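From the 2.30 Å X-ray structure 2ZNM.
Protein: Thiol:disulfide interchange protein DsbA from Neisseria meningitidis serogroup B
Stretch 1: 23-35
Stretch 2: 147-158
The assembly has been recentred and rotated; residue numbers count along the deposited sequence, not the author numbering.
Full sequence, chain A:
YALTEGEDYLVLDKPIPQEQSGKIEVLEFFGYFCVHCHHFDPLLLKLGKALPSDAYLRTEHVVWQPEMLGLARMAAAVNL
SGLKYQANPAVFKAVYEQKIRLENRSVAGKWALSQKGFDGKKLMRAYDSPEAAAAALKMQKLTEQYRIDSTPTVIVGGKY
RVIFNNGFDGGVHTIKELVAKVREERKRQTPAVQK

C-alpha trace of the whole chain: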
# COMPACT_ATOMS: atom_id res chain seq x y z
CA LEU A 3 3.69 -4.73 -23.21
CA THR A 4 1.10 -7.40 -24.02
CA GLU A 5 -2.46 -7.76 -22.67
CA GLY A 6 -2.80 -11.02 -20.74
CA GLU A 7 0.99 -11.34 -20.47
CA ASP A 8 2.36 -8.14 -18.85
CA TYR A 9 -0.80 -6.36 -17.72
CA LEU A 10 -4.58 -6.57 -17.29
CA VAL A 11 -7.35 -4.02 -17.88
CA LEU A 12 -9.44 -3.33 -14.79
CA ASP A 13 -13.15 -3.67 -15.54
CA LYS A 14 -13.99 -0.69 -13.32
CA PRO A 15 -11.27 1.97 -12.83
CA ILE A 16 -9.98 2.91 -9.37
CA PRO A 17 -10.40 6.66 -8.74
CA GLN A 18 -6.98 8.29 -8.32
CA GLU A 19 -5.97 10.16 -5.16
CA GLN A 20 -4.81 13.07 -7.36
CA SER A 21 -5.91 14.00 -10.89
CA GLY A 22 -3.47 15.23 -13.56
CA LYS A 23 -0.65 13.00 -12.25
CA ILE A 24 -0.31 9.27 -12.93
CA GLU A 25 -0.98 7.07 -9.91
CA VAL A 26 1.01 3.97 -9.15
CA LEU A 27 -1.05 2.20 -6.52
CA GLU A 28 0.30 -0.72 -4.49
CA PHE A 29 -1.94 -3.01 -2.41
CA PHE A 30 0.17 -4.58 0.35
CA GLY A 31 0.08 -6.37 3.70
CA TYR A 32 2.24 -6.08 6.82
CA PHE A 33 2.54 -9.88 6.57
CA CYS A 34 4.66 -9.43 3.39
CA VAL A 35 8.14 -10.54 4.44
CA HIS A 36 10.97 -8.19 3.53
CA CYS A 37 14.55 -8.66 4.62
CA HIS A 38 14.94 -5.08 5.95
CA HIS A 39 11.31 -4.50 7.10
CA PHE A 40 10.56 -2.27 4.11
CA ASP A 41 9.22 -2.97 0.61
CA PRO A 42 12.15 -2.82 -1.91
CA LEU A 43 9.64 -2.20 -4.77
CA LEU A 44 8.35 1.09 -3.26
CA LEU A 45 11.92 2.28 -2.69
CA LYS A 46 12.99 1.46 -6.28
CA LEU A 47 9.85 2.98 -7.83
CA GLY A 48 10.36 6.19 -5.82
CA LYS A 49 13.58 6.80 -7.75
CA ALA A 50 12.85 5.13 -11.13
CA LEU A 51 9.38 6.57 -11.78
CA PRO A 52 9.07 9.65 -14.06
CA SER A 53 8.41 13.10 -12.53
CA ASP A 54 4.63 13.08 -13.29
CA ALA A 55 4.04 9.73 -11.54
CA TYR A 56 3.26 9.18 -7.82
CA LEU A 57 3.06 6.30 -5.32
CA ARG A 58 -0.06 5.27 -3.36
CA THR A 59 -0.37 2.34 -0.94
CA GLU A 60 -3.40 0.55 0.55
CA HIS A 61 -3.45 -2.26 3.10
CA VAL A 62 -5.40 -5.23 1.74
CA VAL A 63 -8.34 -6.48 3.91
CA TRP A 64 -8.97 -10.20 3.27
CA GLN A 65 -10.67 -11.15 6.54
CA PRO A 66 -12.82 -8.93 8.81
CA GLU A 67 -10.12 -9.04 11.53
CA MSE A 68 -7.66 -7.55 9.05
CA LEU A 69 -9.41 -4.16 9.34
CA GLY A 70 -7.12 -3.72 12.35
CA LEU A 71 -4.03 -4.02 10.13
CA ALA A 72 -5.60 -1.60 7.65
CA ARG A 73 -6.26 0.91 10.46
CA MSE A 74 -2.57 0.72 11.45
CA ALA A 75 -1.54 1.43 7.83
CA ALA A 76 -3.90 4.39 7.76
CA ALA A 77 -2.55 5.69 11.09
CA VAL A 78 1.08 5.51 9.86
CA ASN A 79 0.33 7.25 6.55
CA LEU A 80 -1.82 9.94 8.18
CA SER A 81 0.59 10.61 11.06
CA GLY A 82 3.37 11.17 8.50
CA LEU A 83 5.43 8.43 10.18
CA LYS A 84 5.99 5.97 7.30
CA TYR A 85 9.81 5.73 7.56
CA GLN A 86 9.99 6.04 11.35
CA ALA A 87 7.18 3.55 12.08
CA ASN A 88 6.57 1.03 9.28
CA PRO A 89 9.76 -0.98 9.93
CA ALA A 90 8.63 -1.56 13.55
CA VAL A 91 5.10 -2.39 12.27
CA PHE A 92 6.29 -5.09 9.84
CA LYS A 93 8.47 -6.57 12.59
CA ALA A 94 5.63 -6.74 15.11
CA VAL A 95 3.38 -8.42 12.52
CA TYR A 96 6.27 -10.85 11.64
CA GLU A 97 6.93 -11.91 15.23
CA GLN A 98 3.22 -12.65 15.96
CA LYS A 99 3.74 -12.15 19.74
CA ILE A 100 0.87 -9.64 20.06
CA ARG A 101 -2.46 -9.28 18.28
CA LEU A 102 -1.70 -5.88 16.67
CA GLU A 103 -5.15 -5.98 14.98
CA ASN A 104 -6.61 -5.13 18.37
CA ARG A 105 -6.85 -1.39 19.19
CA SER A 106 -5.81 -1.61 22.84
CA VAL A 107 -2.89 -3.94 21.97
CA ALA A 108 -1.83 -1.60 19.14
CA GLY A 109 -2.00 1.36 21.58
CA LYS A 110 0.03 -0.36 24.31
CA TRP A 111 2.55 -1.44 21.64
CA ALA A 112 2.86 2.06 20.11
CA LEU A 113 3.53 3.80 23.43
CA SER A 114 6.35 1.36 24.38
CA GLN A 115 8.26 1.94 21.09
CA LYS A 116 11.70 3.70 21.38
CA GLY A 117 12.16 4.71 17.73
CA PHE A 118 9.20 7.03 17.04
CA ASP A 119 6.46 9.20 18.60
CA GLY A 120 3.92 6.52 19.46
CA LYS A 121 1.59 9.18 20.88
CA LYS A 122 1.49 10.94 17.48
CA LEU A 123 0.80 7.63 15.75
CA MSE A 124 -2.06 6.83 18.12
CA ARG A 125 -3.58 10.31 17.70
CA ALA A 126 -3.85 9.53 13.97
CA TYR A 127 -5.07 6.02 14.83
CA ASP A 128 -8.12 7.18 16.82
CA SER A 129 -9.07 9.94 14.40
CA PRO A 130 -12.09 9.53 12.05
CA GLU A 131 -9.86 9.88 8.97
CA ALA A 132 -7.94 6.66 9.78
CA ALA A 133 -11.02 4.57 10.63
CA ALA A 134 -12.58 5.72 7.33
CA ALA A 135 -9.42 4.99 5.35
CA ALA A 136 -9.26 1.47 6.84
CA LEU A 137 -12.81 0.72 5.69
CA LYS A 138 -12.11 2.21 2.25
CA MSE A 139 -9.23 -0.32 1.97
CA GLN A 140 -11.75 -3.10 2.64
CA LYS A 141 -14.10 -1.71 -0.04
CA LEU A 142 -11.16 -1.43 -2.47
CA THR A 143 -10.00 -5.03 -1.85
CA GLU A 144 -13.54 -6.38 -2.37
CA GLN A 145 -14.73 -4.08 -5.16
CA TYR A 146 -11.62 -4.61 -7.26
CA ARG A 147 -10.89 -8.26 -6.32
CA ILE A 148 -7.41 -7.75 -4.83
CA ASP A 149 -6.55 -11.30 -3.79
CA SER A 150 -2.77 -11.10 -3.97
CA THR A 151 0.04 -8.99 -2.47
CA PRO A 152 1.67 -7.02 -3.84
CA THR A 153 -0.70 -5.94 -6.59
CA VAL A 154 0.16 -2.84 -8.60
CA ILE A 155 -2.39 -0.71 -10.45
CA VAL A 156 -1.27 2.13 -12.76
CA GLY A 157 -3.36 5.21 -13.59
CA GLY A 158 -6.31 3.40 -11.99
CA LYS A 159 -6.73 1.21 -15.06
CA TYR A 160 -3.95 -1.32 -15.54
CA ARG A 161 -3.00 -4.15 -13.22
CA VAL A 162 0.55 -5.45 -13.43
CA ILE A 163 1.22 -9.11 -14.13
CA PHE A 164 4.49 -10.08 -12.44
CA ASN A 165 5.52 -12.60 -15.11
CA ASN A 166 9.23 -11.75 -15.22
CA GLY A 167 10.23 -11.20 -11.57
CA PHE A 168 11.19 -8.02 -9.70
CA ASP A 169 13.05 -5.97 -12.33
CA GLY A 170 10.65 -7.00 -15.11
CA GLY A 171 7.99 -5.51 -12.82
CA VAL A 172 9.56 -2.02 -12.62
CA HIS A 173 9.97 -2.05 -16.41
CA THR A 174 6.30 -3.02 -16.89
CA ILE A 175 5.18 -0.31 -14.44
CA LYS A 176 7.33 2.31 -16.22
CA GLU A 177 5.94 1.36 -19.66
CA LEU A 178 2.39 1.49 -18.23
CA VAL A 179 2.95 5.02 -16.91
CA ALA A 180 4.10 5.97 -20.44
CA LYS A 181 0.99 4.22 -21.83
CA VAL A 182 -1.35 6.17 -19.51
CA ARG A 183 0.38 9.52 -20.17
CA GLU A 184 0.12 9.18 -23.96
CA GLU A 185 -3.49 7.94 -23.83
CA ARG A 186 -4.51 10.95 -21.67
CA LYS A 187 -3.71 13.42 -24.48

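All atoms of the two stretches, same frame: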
# COMPACT_ATOMS: atom_id res chain seq x y z
N LYS A 23 -1.79 13.92 -12.39
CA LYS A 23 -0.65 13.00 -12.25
C LYS A 23 -1.08 11.55 -12.49
O LYS A 23 -2.27 11.24 -12.52
CB LYS A 23 -0.00 13.12 -10.87
CG LYS A 23 0.69 14.45 -10.61
CD LYS A 23 0.82 14.72 -9.12
CE LYS A 23 0.58 16.20 -8.80
NZ LYS A 23 1.02 16.50 -7.41
N ILE A 24 -0.09 10.68 -12.66
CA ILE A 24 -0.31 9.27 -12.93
C ILE A 24 -0.04 8.48 -11.65
O ILE A 24 1.09 8.44 -11.15
CB ILE A 24 0.57 8.76 -14.11
CG1 ILE A 24 0.36 9.63 -15.35
CG2 ILE A 24 0.27 7.31 -14.44
CD1 ILE A 24 1.48 9.54 -16.37
N GLU A 25 -1.10 7.87 -11.13
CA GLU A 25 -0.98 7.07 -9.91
C GLU A 25 -0.33 5.73 -10.17
O GLU A 25 -0.58 5.08 -11.18
CB GLU A 25 -2.36 6.86 -9.30
CG GLU A 25 -2.39 6.10 -7.96
CD GLU A 25 -3.77 6.18 -7.32
OE1 GLU A 25 -4.06 7.21 -6.67
OE2 GLU A 25 -4.56 5.22 -7.49
N VAL A 26 0.53 5.35 -9.24
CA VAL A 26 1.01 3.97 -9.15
C VAL A 26 0.58 3.49 -7.77
O VAL A 26 1.12 3.90 -6.74
CB VAL A 26 2.53 3.87 -9.37
CG1 VAL A 26 2.99 2.42 -9.26
CG2 VAL A 26 2.88 4.43 -10.73
N LEU A 27 -0.45 2.66 -7.76
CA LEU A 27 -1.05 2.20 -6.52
C LEU A 27 -0.59 0.79 -6.21
O LEU A 27 -0.69 -0.12 -7.07
CB LEU A 27 -2.57 2.30 -6.61
CG LEU A 27 -3.52 1.49 -5.72
CD1 LEU A 27 -3.44 1.90 -4.27
CD2 LEU A 27 -4.95 1.66 -6.26
N GLU A 28 -0.07 0.61 -5.00
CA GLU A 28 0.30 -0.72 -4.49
C GLU A 28 -0.62 -1.17 -3.35
O GLU A 28 -0.71 -0.51 -2.33
CB GLU A 28 1.75 -0.73 -4.00
CG GLU A 28 2.33 -2.13 -3.87
CD GLU A 28 3.45 -2.22 -2.84
OE1 GLU A 28 3.32 -1.65 -1.73
OE2 GLU A 28 4.46 -2.90 -3.12
N PHE A 29 -1.30 -2.30 -3.54
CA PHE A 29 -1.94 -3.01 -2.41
C PHE A 29 -0.94 -3.95 -1.75
O PHE A 29 -0.27 -4.73 -2.43
CB PHE A 29 -3.18 -3.81 -2.85
CG PHE A 29 -4.31 -2.95 -3.34
CD1 PHE A 29 -4.40 -2.61 -4.68
CD2 PHE A 29 -5.28 -2.47 -2.45
CE1 PHE A 29 -5.45 -1.81 -5.12
CE2 PHE A 29 -6.31 -1.67 -2.89
CZ PHE A 29 -6.40 -1.34 -4.22
N PHE A 30 -0.84 -3.86 -0.42
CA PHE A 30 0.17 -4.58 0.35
C PHE A 30 -0.41 -5.12 1.66
O PHE A 30 -1.56 -4.83 2.03
CB PHE A 30 1.33 -3.63 0.67
CG PHE A 30 1.07 -2.72 1.85
CD1 PHE A 30 0.27 -1.61 1.71
CD2 PHE A 30 1.61 -3.01 3.11
CE1 PHE A 30 0.01 -0.79 2.79
CE2 PHE A 30 1.35 -2.19 4.18
CZ PHE A 30 0.55 -1.07 4.02
N GLY A 31 0.40 -5.91 2.36
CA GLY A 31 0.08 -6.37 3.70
C GLY A 31 1.31 -6.27 4.57
O GLY A 31 2.43 -6.41 4.07
N TYR A 32 1.13 -6.03 5.86
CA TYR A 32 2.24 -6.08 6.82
C TYR A 32 2.76 -7.50 7.08
O TYR A 32 3.75 -7.69 7.81
CB TYR A 32 1.83 -5.42 8.14
CG TYR A 32 1.79 -3.91 8.09
CD1 TYR A 32 2.95 -3.16 7.89
CD2 TYR A 32 0.59 -3.23 8.26
CE1 TYR A 32 2.92 -1.77 7.85
CE2 TYR A 32 0.54 -1.84 8.22
CZ TYR A 32 1.71 -1.12 8.02
OH TYR A 32 1.66 0.25 7.99
N PHE A 33 2.09 -8.49 6.51
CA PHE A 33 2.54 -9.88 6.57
C PHE A 33 3.43 -10.24 5.37
O PHE A 33 3.81 -11.41 5.21
CB PHE A 33 1.33 -10.81 6.62
CG PHE A 33 0.28 -10.44 5.64
CD1 PHE A 33 0.48 -10.66 4.28
CD2 PHE A 33 -0.90 -9.83 6.06
CE1 PHE A 33 -0.48 -10.28 3.36
CE2 PHE A 33 -1.84 -9.46 5.16
CZ PHE A 33 -1.65 -9.67 3.81
N CYS A 34 3.71 -9.26 4.50
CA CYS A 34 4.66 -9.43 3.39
C CYS A 34 6.06 -9.38 3.97
O CYS A 34 6.42 -8.40 4.62
CB CYS A 34 4.48 -8.33 2.32
SG CYS A 34 2.87 -8.26 1.44
N VAL A 35 6.85 -10.43 3.76
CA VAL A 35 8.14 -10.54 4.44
C VAL A 35 9.28 -9.97 3.61
O VAL A 35 9.60 -10.44 2.51
CB VAL A 35 8.44 -11.99 4.94
CG1 VAL A 35 9.79 -12.06 5.68
CG2 VAL A 35 7.32 -12.46 5.86
N ARG A 147 -11.39 -6.88 -6.42
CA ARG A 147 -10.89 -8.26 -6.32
C ARG A 147 -9.37 -8.36 -6.14
O ARG A 147 -8.68 -9.05 -6.90
CB ARG A 147 -11.36 -9.11 -7.53
CG ARG A 147 -12.88 -9.40 -7.62
CD ARG A 147 -13.67 -8.23 -8.22
NE ARG A 147 -14.96 -8.63 -8.80
CZ ARG A 147 -16.10 -8.78 -8.11
NH1 ARG A 147 -16.14 -8.59 -6.80
NH2 ARG A 147 -17.20 -9.14 -8.75
N ILE A 148 -8.84 -7.66 -5.14
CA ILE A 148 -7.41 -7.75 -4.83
C ILE A 148 -7.18 -8.94 -3.91
O ILE A 148 -7.46 -8.89 -2.71
CB ILE A 148 -6.86 -6.42 -4.26
CG1 ILE A 148 -6.78 -5.36 -5.36
CG2 ILE A 148 -5.47 -6.61 -3.69
CD1 ILE A 148 -7.96 -4.46 -5.42
N ASP A 149 -6.67 -10.03 -4.49
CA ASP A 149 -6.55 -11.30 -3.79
C ASP A 149 -5.10 -11.76 -3.67
O ASP A 149 -4.82 -12.94 -3.44
CB ASP A 149 -7.41 -12.37 -4.48
CG ASP A 149 -7.02 -12.61 -5.94
OD1 ASP A 149 -6.23 -11.80 -6.51
OD2 ASP A 149 -7.50 -13.61 -6.51
N SER A 150 -4.18 -10.81 -3.80
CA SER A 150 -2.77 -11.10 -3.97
C SER A 150 -1.95 -9.87 -3.58
O SER A 150 -2.32 -8.75 -3.89
CB SER A 150 -2.52 -11.50 -5.44
OG SER A 150 -1.15 -11.74 -5.72
N THR A 151 -0.85 -10.08 -2.86
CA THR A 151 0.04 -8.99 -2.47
C THR A 151 1.47 -9.32 -2.87
O THR A 151 1.91 -10.45 -2.69
CB THR A 151 -0.04 -8.68 -0.95
OG1 THR A 151 0.12 -9.88 -0.20
CG2 THR A 151 -1.38 -8.04 -0.57
N PRO A 152 2.19 -8.36 -3.47
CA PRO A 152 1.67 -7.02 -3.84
C PRO A 152 0.86 -7.06 -5.14
O PRO A 152 1.09 -7.91 -6.00
CB PRO A 152 2.95 -6.20 -4.03
CG PRO A 152 3.94 -7.20 -4.55
CD PRO A 152 3.60 -8.52 -3.86
N THR A 153 -0.13 -6.18 -5.27
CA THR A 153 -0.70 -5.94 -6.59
C THR A 153 -0.57 -4.46 -6.92
O THR A 153 -0.87 -3.60 -6.09
CB THR A 153 -2.15 -6.48 -6.78
OG1 THR A 153 -3.04 -5.90 -5.82
CG2 THR A 153 -2.19 -8.00 -6.62
N VAL A 154 -0.08 -4.20 -8.13
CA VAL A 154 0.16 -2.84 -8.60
C VAL A 154 -0.83 -2.44 -9.69
O VAL A 154 -0.99 -3.13 -10.69
CB VAL A 154 1.64 -2.64 -9.08
CG1 VAL A 154 1.84 -1.24 -9.65
CG2 VAL A 154 2.62 -2.89 -7.94
N ILE A 155 -1.51 -1.32 -9.46
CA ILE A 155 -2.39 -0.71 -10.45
C ILE A 155 -1.89 0.69 -10.87
O ILE A 155 -1.57 1.53 -10.02
CB ILE A 155 -3.84 -0.69 -9.93
CG1 ILE A 155 -4.22 -2.12 -9.52
CG2 ILE A 155 -4.78 -0.15 -11.00
CD1 ILE A 155 -5.40 -2.25 -8.60
N VAL A 156 -1.83 0.90 -12.18
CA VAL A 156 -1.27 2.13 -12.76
C VAL A 156 -2.35 2.99 -13.42
O VAL A 156 -3.15 2.50 -14.24
CB VAL A 156 -0.17 1.81 -13.81
CG1 VAL A 156 0.47 3.11 -14.34
CG2 VAL A 156 0.88 0.86 -13.25
N GLY A 157 -2.37 4.27 -13.07
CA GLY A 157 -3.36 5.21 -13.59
C GLY A 157 -4.79 4.78 -13.36
O GLY A 157 -5.69 5.19 -14.10
N GLY A 158 -4.99 3.93 -12.35
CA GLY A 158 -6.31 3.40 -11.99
C GLY A 158 -6.89 2.33 -12.90
O GLY A 158 -7.97 1.80 -12.63
O HOH W 1 -3.74 3.44 -9.90

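The apolar centre of the contact is the ring of Phe 29, the residue most covered by the other stretch. Ile 148 lies over one face of this ring. Its CG1 sits 3.9 Å from the Phe 29 ring centroid and 18° off the ring normal, a CH-pi contact. Ile 155 meets the ring at its edge, with CD1 3.5 Å from Phe 29 CE1. Leu 27 shares this side of the sheet with Phe 29, Thr 153 and Ile 155.

Val 26, Glu 28, Val 154 and Val 156 point to the other side. There Val 26 CG1 packs against Val 154 CG1 at 3.9 Å, and Ile 24 CG2 reaches Val 156 CG1 at 4.2 Å.

Between these two layers runs the backbone pairing. Strands 24-30 and 153-156 are antiparallel, at 163°. Leu 27 and Ile 155 form a hydrogen-bonded pair: each N donates to the other's O at 2.8 Å. Phe 29 and Thr 153 pair in the same way, but less evenly. Phe 29 N to Thr 153 O is 2.9 Å, while Thr 153 N to Phe 29 O is 3.2 Å.

At one end, Gly 157 N donates to Glu 25 O at 2.7 Å and a nearly straight 174°. A water donates to Glu 25 OE2 (3.1 Å) and Ile 155 O (2.9 Å) and accepts from Gly 158 N (2.8 Å), so it links the stretches beside the last backbone bond.

At the other end, a cis peptide bond precedes Pro 152. Thr 151 points toward stretch 1. Its OG1 lies 3.6 Å from Cys 34 SG and 3.6 Å from Phe 33 CE1, at the ring edge. Gly 31 N makes a weak hydrogen bond to Cys 34 SG at 3.5 Å within the Gly 31 to Cys 34 type I turn.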